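Local coordinates for FdxN element excision controlling factor protein (Anabaena variabilis, PDB 2OKF) that probably binds nucleic acid as a XisH-type factor controlling excision of the fdxN element, with a fold of the PDDEXK nuclease clan, at residues A[6-11]-A[128-133]; A[26-31]-A[46-51]; A[53-58]-A[92-97]. One frame throughout, in Å; residues are numbered along the deposited sequence.

Interaction 1. Residues A[6-11]-A[128-133]; sequences DVFHEV and YDVEQE
F8 and V11, on successive turns of helix 6-18, pack against the end of strand 125-129 and the turn that follows it, with no hydrogen bond between the two segments. The F8 ring is met at its edge, near its plane, by two partners: the hydroxyl of Y128, whose OH lies 3.4 Å from CD2 of F8, and V130, whose CG2 is 3.8 Å from CE2 of F8. The phenylalanine and tyrosine side chains cross at about a right angle. V11 sends CG1, anti to the backbone N (chi1 166°), to the CD2/CE2 side of the Y128 ring, 3.8 Å from Y128 CD2. In one of two conformers of E133, OE1 lies 3.9 Å from CG2 of V11, so this contact is uncertain. An alanine at F8 would probably open a gap beside V130 and leave the Y128 hydroxyl without the ring edge now packed against it.

Further out, an Asx motif shapes the turn: the backbone N of Q132 donates to OD1 of D129 at 2.9 Å, nearly straight at 168°. The Y128 hydroxyl is hydrogen-bonded to the backbone O of K61, which fixes the outer end of the ring. Helix 6-18 thus packs on the end of strand 125-129, where Y128 also touches V12, and through F8 on S62 and L64 in the loop after strand 54-60, while Y128 and V130 in turn rest on P101 of strand 94-101.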
ATOM      1  N   ASP A   6     -14.470   7.599  13.013  1.00 50.78           N
ATOM      2  CA  ASP A   6     -14.733   8.991  13.371  1.00 47.37           C
ATOM      3  C   ASP A   6     -14.111   9.314  14.741  1.00 43.11           C
ATOM      4  O   ASP A   6     -13.552  10.388  14.918  1.00 39.96           O
ATOM      5  CB  ASP A   6     -16.238   9.315  13.357  1.00 48.59           C
ATOM      6  CG  ASP A   6     -17.041   8.478  14.341  1.00 50.97           C
ATOM      7  N   VAL A   7     -14.185   8.379  15.692  1.00 38.28           N
ATOM      8  CA  VAL A   7     -13.604   8.604  17.014  1.00 37.55           C
ATOM      9  C   VAL A   7     -12.093   8.868  16.962  1.00 34.32           C
ATOM     10  O   VAL A   7     -11.601   9.823  17.560  1.00 31.53           O
ATOM     11  CB  VAL A   7     -13.860   7.418  17.954  1.00 38.82           C
ATOM     12  CG1 VAL A   7     -13.029   7.531  19.239  1.00 39.03           C
ATOM     13  CG2 VAL A   7     -15.353   7.321  18.271  1.00 42.90           C
ATOM     14  N   PHE A   8     -11.359   8.004  16.276  1.00 31.54           N
ATOM     15  CA  PHE A   8      -9.909   8.177  16.188  1.00 30.53           C
ATOM     16  C   PHE A   8      -9.557   9.412  15.394  1.00 29.78           C
ATOM     17  O   PHE A   8      -8.573  10.091  15.674  1.00 27.92           O
ATOM     18  CB  PHE A   8      -9.243   6.928  15.611  1.00 34.69           C
ATOM     19  CG  PHE A   8      -9.234   5.802  16.572  1.00 35.14           C
ATOM     20  CD1 PHE A   8     -10.356   4.984  16.711  1.00 43.08           C
ATOM     21  CD2 PHE A   8      -8.133   5.591  17.393  1.00 34.21           C
ATOM     22  CE1 PHE A   8     -10.367   3.969  17.640  1.00 39.19           C
ATOM     23  CE2 PHE A   8      -8.135   4.576  18.326  1.00 35.91           C
ATOM     24  CZ  PHE A   8      -9.258   3.767  18.465  1.00 39.03           C
ATOM     25  N   HIS A   9     -10.382   9.719  14.405  1.00 29.40           N
ATOM     26  CA  HIS A   9     -10.197  10.925  13.633  1.00 31.15           C
ATOM     27  C   HIS A   9     -10.301  12.157  14.552  1.00 28.59           C
ATOM     28  O   HIS A   9      -9.481  13.092  14.488  1.00 27.38           O
ATOM     29  CB  HIS A   9     -11.267  10.951  12.561  1.00 33.59           C
ATOM     30  CG  HIS A   9     -11.121  12.073  11.608  1.00 36.00           C
ATOM     31  ND1 HIS A   9     -10.485  11.933  10.392  1.00 34.36           N
ATOM     32  CD2 HIS A   9     -11.554  13.351  11.672  1.00 37.73           C
ATOM     33  CE1 HIS A   9     -10.514  13.094   9.759  1.00 34.69           C
ATOM     34  NE2 HIS A   9     -11.154  13.969  10.513  1.00 42.94           N
ATOM     35  N   GLU A  10     -11.316  12.176  15.415  1.00 25.16           N
ATOM     36  CA  GLU A  10     -11.507  13.266  16.344  1.00 25.74           C
ATOM     37  C   GLU A  10     -10.377  13.316  17.371  1.00 23.78           C
ATOM     38  O   GLU A  10      -9.926  14.400  17.729  1.00 23.81           O
ATOM     39  CB  GLU A  10     -12.876  13.194  17.021  1.00 26.64           C
ATOM     40  CG  GLU A  10     -14.020  13.552  16.065  1.00 35.76           C
ATOM     41  CD  GLU A  10     -13.795  14.912  15.385  1.00 39.10           C
ATOM     42  OE1 GLU A  10     -13.577  15.921  16.108  1.00 45.32           O
ATOM     43  OE2 GLU A  10     -13.805  14.962  14.126  1.00 45.49           O
ATOM     44  N   VAL A  11      -9.914  12.156  17.829  1.00 22.16           N
ATOM     45  CA  VAL A  11      -8.785  12.110  18.766  1.00 20.84           C
ATOM     46  C   VAL A  11      -7.562  12.795  18.164  1.00 21.73           C
ATOM     47  O   VAL A  11      -6.900  13.575  18.822  1.00 21.60           O
ATOM     48  CB  VAL A  11      -8.402  10.663  19.130  1.00 22.21           C
ATOM     49  CG1 VAL A  11      -7.054  10.592  19.816  1.00 25.34           C
ATOM     50  CG2 VAL A  11      -9.483  10.051  20.017  1.00 23.84           C
ATOM     51  N   TYR A 128       0.398   9.137  18.374  1.00 20.39           N
ATOM     52  CA  TYR A 128      -0.551   9.791  19.301  1.00 21.57           C
ATOM     53  C   TYR A 128      -1.037   8.839  20.362  1.00 23.28           C
ATOM     54  O   TYR A 128      -1.161   7.670  20.139  1.00 22.27           O
ATOM     55  CB  TYR A 128      -1.733  10.411  18.560  1.00 21.59           C
ATOM     56  CG  TYR A 128      -2.665   9.471  17.854  1.00 22.91           C
ATOM     57  CD1 TYR A 128      -2.363   8.921  16.605  1.00 21.48           C
ATOM     58  CD2 TYR A 128      -3.894   9.129  18.410  1.00 24.12           C
ATOM     59  CE1 TYR A 128      -3.214   8.091  15.995  1.00 21.99           C
ATOM     60  CE2 TYR A 128      -4.747   8.274  17.813  1.00 24.47           C
ATOM     61  CZ  TYR A 128      -4.429   7.750  16.575  1.00 23.83           C
ATOM     62  OH  TYR A 128      -5.313   6.896  15.937  1.00 24.95           O
ATOM     63  N   ASP A 129      -1.236   9.376  21.554  1.00 21.62           N
ATOM     64  CA  ASP A 129      -1.764   8.647  22.682  1.00 21.09           C
ATOM     65  C   ASP A 129      -3.275   8.782  22.629  1.00 21.93           C
ATOM     66  O   ASP A 129      -3.835   9.876  22.697  1.00 22.05           O
ATOM     67  CB  ASP A 129      -1.208   9.220  23.970  1.00 20.31           C
ATOM     68  CG  ASP A 129      -1.628   8.430  25.161  1.00 23.14           C
ATOM     69  OD1 ASP A 129      -2.830   8.443  25.509  1.00 24.50           O
ATOM     70  OD2 ASP A 129      -0.744   7.774  25.746  1.00 26.70           O
ATOM     71  N   VAL A 130      -3.954   7.660  22.502  1.00 22.23           N
ATOM     72  CA  VAL A 130      -5.402   7.686  22.309  1.00 22.78           C
ATOM     73  C   VAL A 130      -6.198   8.147  23.532  1.00 21.94           C
ATOM     74  O   VAL A 130      -7.093   9.015  23.436  1.00 23.25           O
ATOM     75  CB  VAL A 130      -5.898   6.283  21.851  1.00 24.66           C
ATOM     76  CG1 VAL A 130      -7.414   6.215  21.855  1.00 25.48           C
ATOM     77  CG2 VAL A 130      -5.315   5.928  20.477  1.00 25.12           C
ATOM     78  N   GLU A 131      -5.888   7.586  24.699  1.00 20.89           N
ATOM     79  CA  GLU A 131      -6.645   7.889  25.912  1.00 24.54           C
ATOM     80  C   GLU A 131      -6.492   9.355  26.315  1.00 21.32           C
ATOM     81  O   GLU A 131      -7.455  10.000  26.718  1.00 22.79           O
ATOM     82  CB  GLU A 131      -6.208   6.967  27.051  1.00 25.33           C
ATOM     83  CG  GLU A 131      -6.976   7.186  28.339  1.00 30.22           C
ATOM     84  CD  GLU A 131      -6.631   6.174  29.444  1.00 35.40           C
ATOM     85  OE1 GLU A 131      -5.617   5.446  29.319  1.00 47.47           O
ATOM     86  OE2 GLU A 131      -7.383   6.124  30.452  1.00 47.93           O
ATOM     87  N   GLN A 132      -5.281   9.879  26.224  1.00 21.10           N
ATOM     88  CA  GLN A 132      -5.049  11.261  26.628  1.00 21.43           C
ATOM     89  C   GLN A 132      -5.232  12.272  25.517  1.00 20.74           C
ATOM     90  O   GLN A 132      -5.294  13.470  25.768  1.00 21.52           O
ATOM     91  CB  GLN A 132      -3.654  11.393  27.222  1.00 22.55           C
ATOM     92  CG  GLN A 132      -3.466  10.604  28.482  1.00 26.17           C
ATOM     93  CD  GLN A 132      -4.539  10.865  29.483  1.00 27.31           C
ATOM     94  OE1 GLN A 132      -4.956  12.027  29.694  1.00 31.91           O
ATOM     95  NE2 GLN A 132      -4.994   9.802  30.142  1.00 27.81           N
ATOM     96  N   GLU A 133      -5.312  11.777  24.283  0.50 20.10           N
ATOM     97  CA  GLU A 133      -5.518  12.592  23.088  0.50 19.74           C
ATOM     98  C   GLU A 133      -4.437  13.642  22.925  0.50 18.98           C
ATOM     99  O   GLU A 133      -4.720  14.829  22.828  0.50 19.75           O
ATOM    100  CB  GLU A 133      -6.899  13.239  23.097  0.50 19.64           C
ATOM    101  CG  GLU A 133      -8.025  12.263  23.472  0.50 19.31           C
ATOM    102  CD  GLU A 133      -9.401  12.777  23.134  0.50 23.07           C
ATOM    103  OE1 GLU A 133      -9.581  13.362  22.056  0.50 19.85           O
ATOM    104  OE2 GLU A 133     -10.329  12.550  23.939  0.50 29.27           O
TER

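Interaction 2. Residues A[26-31]-A[46-51]; sequences DPLTIS and LIAAER
The backbones of L28 and L46 meet through one direct bond, L28 N to L46 O at 2.9 Å and 165°, and through a water that accepts from L46 N and donates to L28 O. By this pairing the loop leaving strand 22-25 stays beside the start of strand 47-51, its antiparallel neighbour in the mixed sheet of this PDDEXK-clan fold. The peptide bond before P27 is cis, and CA of P27 makes a CH...O contact of 3.4 Å with L46 O, so the same carbonyl receives both the N-H and this weaker donor.

CB of L28 is directed toward the strand. It sits 4.1 Å from CB of L46 and 4.0 Å from CB of A48, while both methyls of L28 lie close to the A48 methyl; the L28 side chain continues onto A57 of the next strand. I30, two residues further, reaches L46 with its outermost methyl. CD1 is carried there by a chain extended at chi2 (170°), with CG1 anti to the carbonyl carbon, and the two side chains cross at about a right angle.

At the other end, CG of D26 packs 4.4 Å from CG1 of I47. The D26 carboxylate turns its polar end to helix 6-18, where OD2 forms a salt bridge with K13 and a probable, very short hydrogen bond with H9. I47 also touches H9, V12 and K13, so the acid links the loop, and the isoleucine strand 47-51, to that helix. The tightest apolar approach across the contact is methyl to methyl, I30 CD1 to L46 CD1 at 3.5 Å.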
ATOM      1  N   ASP A  26     -10.884  19.043   6.344  1.00 34.59           N
ATOM      2  CA  ASP A  26     -11.195  17.752   6.838  1.00 34.77           C
ATOM      3  C   ASP A  26     -12.544  17.402   6.245  1.00 36.46           C
ATOM      4  O   ASP A  26     -13.572  17.874   6.722  1.00 38.40           O
ATOM      5  CB  ASP A  26     -11.235  17.769   8.360  1.00 36.75           C
ATOM      6  CG  ASP A  26     -11.492  16.405   8.938  1.00 40.72           C
ATOM      7  OD1 ASP A  26     -11.506  15.433   8.171  1.00 44.06           O
ATOM      8  OD2 ASP A  26     -11.703  16.314  10.163  1.00 47.80           O
ATOM      9  N   PRO A  27     -12.550  16.584   5.195  1.00 35.89           N
ATOM     10  CA  PRO A  27     -11.382  15.971   4.581  1.00 36.17           C
ATOM     11  C   PRO A  27     -10.627  16.857   3.608  1.00 33.37           C
ATOM     12  O   PRO A  27     -11.188  17.786   2.996  1.00 32.32           O
ATOM     13  CB  PRO A  27     -11.983  14.786   3.820  1.00 38.28           C
ATOM     14  CG  PRO A  27     -13.352  15.277   3.422  1.00 38.99           C
ATOM     15  CD  PRO A  27     -13.802  16.197   4.516  1.00 37.88           C
ATOM     16  N   LEU A  28      -9.327  16.587   3.520  1.00 32.12           N
ATOM     17  CA  LEU A  28      -8.508  17.177   2.493  1.00 31.66           C
ATOM     18  C   LEU A  28      -8.780  16.289   1.277  1.00 32.42           C
ATOM     19  O   LEU A  28      -8.451  15.100   1.301  1.00 34.89           O
ATOM     20  CB  LEU A  28      -7.025  17.081   2.851  1.00 32.53           C
ATOM     21  CG  LEU A  28      -6.070  17.497   1.734  1.00 33.91           C
ATOM     22  CD1 LEU A  28      -6.239  18.935   1.343  1.00 36.59           C
ATOM     23  CD2 LEU A  28      -4.665  17.204   2.254  1.00 32.02           C
ATOM     24  N   THR A  29      -9.342  16.853   0.225  1.00 33.78           N
ATOM     25  CA  THR A  29      -9.620  16.055  -0.984  1.00 37.91           C
ATOM     26  C   THR A  29      -8.519  16.284  -1.991  1.00 40.43           C
ATOM     27  O   THR A  29      -8.011  17.398  -2.120  1.00 42.66           O
ATOM     28  CB  THR A  29     -10.979  16.364  -1.591  1.00 37.49           C
ATOM     29  OG1 THR A  29     -11.091  17.778  -1.828  1.00 40.46           O
ATOM     30  CG2 THR A  29     -12.088  15.891  -0.621  1.00 39.61           C
ATOM     31  N   ILE A  30      -8.146  15.213  -2.687  1.00 41.74           N
ATOM     32  CA  ILE A  30      -7.071  15.277  -3.666  1.00 44.68           C
ATOM     33  C   ILE A  30      -7.566  14.680  -4.992  1.00 42.86           C
ATOM     34  O   ILE A  30      -8.007  13.530  -5.032  1.00 43.12           O
ATOM     35  CB  ILE A  30      -5.830  14.487  -3.171  1.00 45.04           C
ATOM     36  CG1 ILE A  30      -5.470  14.873  -1.730  1.00 44.86           C
ATOM     37  CG2 ILE A  30      -4.612  14.708  -4.104  1.00 46.42           C
ATOM     38  CD1 ILE A  30      -4.418  13.985  -1.104  1.00 47.72           C
ATOM     39  N   SER A  31      -7.511  15.470  -6.054  1.00 43.35           N
ATOM     40  CA  SER A  31      -7.860  14.977  -7.384  1.00 43.36           C
ATOM     41  C   SER A  31      -6.671  15.216  -8.303  1.00 40.72           C
ATOM     42  O   SER A  31      -6.198  16.332  -8.432  1.00 39.33           O
ATOM     43  CB  SER A  31      -9.108  15.676  -7.919  1.00 45.80           C
ATOM     44  OG  SER A  31     -10.263  15.239  -7.209  1.00 54.53           O
ATOM     45  N   LEU A  46      -8.415  12.409   5.035  1.00 34.27           N
ATOM     46  CA  LEU A  46      -7.161  12.996   5.431  1.00 31.49           C
ATOM     47  C   LEU A  46      -7.452  14.308   6.133  1.00 28.32           C
ATOM     48  O   LEU A  46      -8.371  15.056   5.751  1.00 30.67           O
ATOM     49  CB  LEU A  46      -6.291  13.322   4.209  1.00 31.40           C
ATOM     50  CG  LEU A  46      -5.594  12.245   3.432  1.00 35.81           C
ATOM     51  CD1 LEU A  46      -4.934  12.860   2.222  1.00 35.49           C
ATOM     52  CD2 LEU A  46      -4.580  11.555   4.322  1.00 34.06           C
ATOM     53  N   ILE A  47      -6.655  14.607   7.141  1.00 25.67           N
ATOM     54  CA  ILE A  47      -6.726  15.882   7.836  1.00 25.00           C
ATOM     55  C   ILE A  47      -5.629  16.795   7.304  1.00 27.07           C
ATOM     56  O   ILE A  47      -4.481  16.390   7.245  1.00 28.27           O
ATOM     57  CB  ILE A  47      -6.479  15.736   9.355  1.00 25.70           C
ATOM     58  CG1 ILE A  47      -7.518  14.823   9.984  1.00 29.75           C
ATOM     59  CG2 ILE A  47      -6.471  17.097  10.018  1.00 29.98           C
ATOM     60  CD1 ILE A  47      -7.192  14.371  11.440  1.00 27.88           C
ATOM     61  N   ALA A  48      -5.976  18.019   6.923  1.00 24.05           N
ATOM     62  CA  ALA A  48      -4.985  19.019   6.525  1.00 22.38           C
ATOM     63  C   ALA A  48      -4.854  19.973   7.718  1.00 23.79           C
ATOM     64  O   ALA A  48      -5.861  20.414   8.287  1.00 23.71           O
ATOM     65  CB  ALA A  48      -5.428  19.803   5.336  1.00 23.83           C
ATOM     66  N   ALA A  49      -3.624  20.319   8.084  1.00 22.11           N
ATOM     67  CA  ALA A  49      -3.411  21.234   9.179  1.00 21.33           C
ATOM     68  C   ALA A  49      -2.177  22.030   8.921  1.00 20.85           C
ATOM     69  O   ALA A  49      -1.357  21.701   8.046  1.00 20.74           O
ATOM     70  CB  ALA A  49      -3.276  20.475  10.508  1.00 22.16           C
ATOM     71  N   GLU A  50      -2.056  23.119   9.674  1.00 21.46           N
ATOM     72  CA  GLU A  50      -0.859  23.925   9.554  1.00 23.05           C
ATOM     73  C   GLU A  50      -0.510  24.624  10.831  1.00 21.05           C
ATOM     74  O   GLU A  50      -1.352  24.778  11.698  1.00 22.42           O
ATOM     75  CB  GLU A  50      -0.969  24.936   8.408  1.00 26.20           C
ATOM     76  CG  GLU A  50      -1.970  25.972   8.580  1.00 28.86           C
ATOM     77  CD  GLU A  50      -1.915  26.908   7.375  1.00 30.87           C
ATOM     78  OE1 GLU A  50      -2.379  26.502   6.291  1.00 29.76           O
ATOM     79  OE2 GLU A  50      -1.389  28.044   7.510  1.00 38.33           O
ATOM     80  N   ARG A  51       0.766  24.991  10.965  1.00 21.71           N
ATOM     81  CA  ARG A  51       1.222  25.711  12.151  1.00 21.13           C
ATOM     82  C   ARG A  51       2.424  26.541  11.765  1.00 24.90           C
ATOM     83  O   ARG A  51       3.418  25.990  11.277  1.00 25.52           O
ATOM     84  CB  ARG A  51       1.588  24.700  13.252  1.00 22.06           C
ATOM     85  CG  ARG A  51       1.799  25.332  14.637  1.00 23.99           C
ATOM     86  CD  ARG A  51       2.053  24.244  15.688  1.00 22.89           C
ATOM     87  NE  ARG A  51       3.351  23.623  15.442  1.00 23.18           N
ATOM     88  CZ  ARG A  51       4.010  22.902  16.333  1.00 22.08           C
ATOM     89  NH1 ARG A  51       3.484  22.687  17.563  1.00 20.69           N
ATOM     90  NH2 ARG A  51       5.180  22.427  15.993  1.00 26.82           N
TER
HETATM   91  O   HOH W   1      -9.268  13.036   2.418  1.00 43.11           O

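Interaction 3. Residues A[53-58]-A[92-97]; sequences GQKIAV and PDRVLY
R94 reaches over strand 54-60 with its guanidinium: NH1 donates to the backbone O of I56 at 2.9 Å and 162°. The acceptor lies close to the guanidinium plane, whereas the nitrogen sits above the plane of the I56 carbonyl. K55 covers one face of the group, its CB 3.6 Å from R94 NH1 and offset toward the rim, and the two side chains cross at about a right angle. A bend at chi3 (-56°) turns NE of R94 away from a straight course, and NE forms a salt bridge with E91, just ahead of the segment. The like charges of K55 NZ and R94 NH2 stay apart, at 5.0 Å.

Three backbone bonds follow. V95 N donates to K55 O, A57 N to V95 O at 2.9 Å, and Y97 N to A57 O. Beside K55 and D93, a water accepts from K55 N and donates to D93 O, joining the two backbones. This is the parallel pairing of a beta-alpha-beta unit, in which strand 54-60 is followed by helix 69-90 and then strand 94-101; the axes of the short segments are inclined by 35°.

On the helix-69-90 face, the A57 methyl packs 3.8 Å from CD1 of L96. A57 goes on to touch L87 of that helix, and L96 touches F80, Y83 and R84. I56 and Y97 point to the other face, where helix 6-18 supplies L16 against I56. Here CG2 of I56 lies 3.8 Å from CE1 of Y97, approaching the ring obliquely, and the tyrosine hydroxyl is hydrogen-bonded to N140, with W138 edge-to-face against the same ring.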
ATOM      1  N   GLY A  53       2.902  28.428   9.353  1.00 27.86           N
ATOM      2  CA  GLY A  53       3.196  28.212   7.944  1.00 28.99           C
ATOM      3  C   GLY A  53       3.630  26.840   7.476  1.00 29.44           C
ATOM      4  O   GLY A  53       3.719  26.637   6.264  1.00 33.35           O
ATOM      5  N   GLN A  54       3.917  25.921   8.415  1.00 26.65           N
ATOM      6  CA  GLN A  54       4.299  24.551   8.061  0.50 26.24           C
ATOM      7  C   GLN A  54       3.004  23.778   7.851  1.00 25.17           C
ATOM      8  O   GLN A  54       2.157  23.747   8.707  1.00 24.24           O
ATOM      9  CB  GLN A  54       5.173  23.907   9.132  0.50 28.44           C
ATOM     10  CG  GLN A  54       6.335  24.812   9.563  0.50 34.96           C
ATOM     11  CD  GLN A  54       7.045  25.473   8.392  0.50 36.28           C
ATOM     12  OE1 GLN A  54       7.186  26.703   8.344  0.50 45.27           O
ATOM     13  NE2 GLN A  54       7.469  24.675   7.431  0.50 39.28           N
ATOM     14  N   LYS A  55       2.866  23.190   6.660  1.00 22.37           N
ATOM     15  CA  LYS A  55       1.647  22.469   6.247  1.00 23.03           C
ATOM     16  C   LYS A  55       1.836  20.975   6.286  1.00 22.19           C
ATOM     17  O   LYS A  55       2.866  20.451   5.873  1.00 22.18           O
ATOM     18  CB  LYS A  55       1.280  22.868   4.794  1.00 23.09           C
ATOM     19  CG  LYS A  55       0.849  24.319   4.634  1.00 26.08           C
ATOM     20  CD  LYS A  55       0.582  24.649   3.158  1.00 29.36           C
ATOM     21  CE  LYS A  55       0.194  26.097   2.988  1.00 41.36           C
ATOM     22  NZ  LYS A  55       0.114  26.471   1.554  1.00 44.37           N
ATOM     23  N   ILE A  56       0.829  20.283   6.795  1.00 21.72           N
ATOM     24  CA  ILE A  56       0.828  18.828   6.893  1.00 21.27           C
ATOM     25  C   ILE A  56      -0.499  18.221   6.455  1.00 21.87           C
ATOM     26  O   ILE A  56      -1.513  18.891   6.388  1.00 21.07           O
ATOM     27  CB  ILE A  56       1.162  18.318   8.319  1.00 22.06           C
ATOM     28  CG1 ILE A  56       0.044  18.666   9.294  1.00 21.76           C
ATOM     29  CG2 ILE A  56       2.478  18.895   8.779  1.00 23.05           C
ATOM     30  CD1 ILE A  56       0.228  18.061  10.650  1.00 23.60           C
ATOM     31  N   ALA A  57      -0.433  16.930   6.123  1.00 20.76           N
ATOM     32  CA  ALA A  57      -1.604  16.109   5.872  1.00 20.65           C
ATOM     33  C   ALA A  57      -1.425  14.889   6.755  1.00 20.78           C
ATOM     34  O   ALA A  57      -0.327  14.398   6.913  1.00 22.53           O
ATOM     35  CB  ALA A  57      -1.711  15.692   4.402  1.00 22.41           C
ATOM     36  N   VAL A  58      -2.503  14.424   7.375  1.00 22.04           N
ATOM     37  CA  VAL A  58      -2.422  13.308   8.274  1.00 20.46           C
ATOM     38  C   VAL A  58      -3.414  12.242   7.887  1.00 21.67           C
ATOM     39  O   VAL A  58      -4.619  12.485   7.793  1.00 21.37           O
ATOM     40  CB  VAL A  58      -2.714  13.734   9.738  1.00 22.13           C
ATOM     41  CG1 VAL A  58      -2.566  12.536  10.668  1.00 22.97           C
ATOM     42  CG2 VAL A  58      -1.774  14.842  10.143  1.00 23.69           C
ATOM     43  N   PRO A  92       2.890  20.458  -2.974  1.00 21.06           N
ATOM     44  CA  PRO A  92       4.197  19.953  -2.619  1.00 21.21           C
ATOM     45  C   PRO A  92       4.793  20.469  -1.329  1.00 22.28           C
ATOM     46  O   PRO A  92       5.768  19.891  -0.875  1.00 25.02           O
ATOM     47  CB  PRO A  92       5.057  20.409  -3.813  1.00 23.74           C
ATOM     48  CG  PRO A  92       4.391  21.593  -4.333  1.00 24.64           C
ATOM     49  CD  PRO A  92       2.938  21.295  -4.187  1.00 24.22           C
ATOM     50  N   ASP A  93       4.187  21.500  -0.737  1.00 21.83           N
ATOM     51  CA  ASP A  93       4.661  21.947   0.558  1.00 22.04           C
ATOM     52  C   ASP A  93       3.945  21.298   1.723  1.00 23.48           C
ATOM     53  O   ASP A  93       4.286  21.578   2.873  1.00 23.70           O
ATOM     54  CB  ASP A  93       4.552  23.461   0.657  1.00 21.76           C
ATOM     55  CG  ASP A  93       5.517  24.149  -0.280  1.00 31.21           C
ATOM     56  OD1 ASP A  93       6.723  23.827  -0.208  1.00 30.51           O
ATOM     57  OD2 ASP A  93       5.090  25.004  -1.076  1.00 40.45           O
ATOM     58  N   ARG A  94       2.984  20.430   1.454  1.00 19.70           N
ATOM     59  CA  ARG A  94       2.216  19.793   2.511  1.00 21.02           C
ATOM     60  C   ARG A  94       2.743  18.415   2.721  1.00 20.88           C
ATOM     61  O   ARG A  94       2.641  17.521   1.846  1.00 22.60           O
ATOM     62  CB  ARG A  94       0.730  19.791   2.183  1.00 20.26           C
ATOM     63  CG  ARG A  94      -0.085  19.225   3.294  1.00 22.01           C
ATOM     64  CD  ARG A  94      -1.600  19.293   3.036  1.00 22.69           C
ATOM     65  NE  ARG A  94      -2.069  20.637   2.758  1.00 24.46           N
ATOM     66  CZ  ARG A  94      -2.237  21.575   3.677  1.00 24.66           C
ATOM     67  NH1 ARG A  94      -2.034  21.360   4.981  1.00 23.19           N
ATOM     68  NH2 ARG A  94      -2.690  22.769   3.306  1.00 25.87           N
ATOM     69  N   VAL A  95       3.306  18.195   3.905  1.00 20.00           N
ATOM     70  CA  VAL A  95       3.976  16.939   4.226  1.00 20.00           C
ATOM     71  C   VAL A  95       3.027  15.940   4.856  1.00 20.34           C
ATOM     72  O   VAL A  95       2.364  16.239   5.826  1.00 21.49           O
ATOM     73  CB  VAL A  95       5.167  17.207   5.164  1.00 21.89           C
ATOM     74  CG1 VAL A  95       5.892  15.949   5.530  1.00 23.41           C
ATOM     75  CG2 VAL A  95       6.129  18.187   4.492  1.00 24.59           C
ATOM     76  N   LEU A  96       3.017  14.722   4.316  1.00 20.82           N
ATOM     77  CA  LEU A  96       2.142  13.650   4.801  1.00 19.90           C
ATOM     78  C   LEU A  96       2.734  12.821   5.928  1.00 21.51           C
ATOM     79  O   LEU A  96       3.898  12.383   5.858  1.00 21.45           O
ATOM     80  CB  LEU A  96       1.834  12.705   3.645  1.00 20.89           C
ATOM     81  CG  LEU A  96       0.865  11.577   3.926  1.00 22.40           C
ATOM     82  CD1 LEU A  96      -0.510  12.090   4.220  1.00 23.87           C
ATOM     83  CD2 LEU A  96       0.843  10.606   2.768  1.00 22.34           C
ATOM     84  N   TYR A  97       1.889  12.593   6.938  1.00 21.33           N
ATOM     85  CA  TYR A  97       2.226  11.746   8.082  1.00 20.89           C
ATOM     86  C   TYR A  97       1.177  10.643   8.251  1.00 21.66           C
ATOM     87  O   TYR A  97      -0.012  10.911   8.068  1.00 21.13           O
ATOM     88  CB  TYR A  97       2.273  12.579   9.398  1.00 20.61           C
ATOM     89  CG  TYR A  97       3.407  13.525   9.429  1.00 19.62           C
ATOM     90  CD1 TYR A  97       3.289  14.764   8.787  1.00 21.65           C
ATOM     91  CD2 TYR A  97       4.625  13.203  10.033  1.00 21.25           C
ATOM     92  CE1 TYR A  97       4.342  15.634   8.730  1.00 21.24           C
ATOM     93  CE2 TYR A  97       5.697  14.085   9.969  1.00 21.59           C
ATOM     94  CZ  TYR A  97       5.552  15.290   9.312  1.00 23.14           C
ATOM     95  OH  TYR A  97       6.611  16.198   9.252  1.00 24.39           O
TER
HETATM   96  O   HOH W   2       5.091  23.255   4.745  1.00 25.74           O

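From the N terminus, helix 6-18 enters interaction 1 first, but its partner comes only at 128-133, so this contact closes a loop around most of the chain. Interactions 2 and 3 are nested inside that loop and lie in series: 26-31 returns to 46-51 before 53-58 pairs with 92-97 across helix 69-90. No loops cross. Interactions 2 and 3 have centres about 9 Å apart and are joined by backbone hydrogen bonds between neighbouring strands 47-51 and 54-60. Interaction 1 touches interaction 2 through H9, which meets D26 and I47, but not interaction 3. All three reach the mixed sheet, tying helix 6-18 and the loop after strand 22-25 to it.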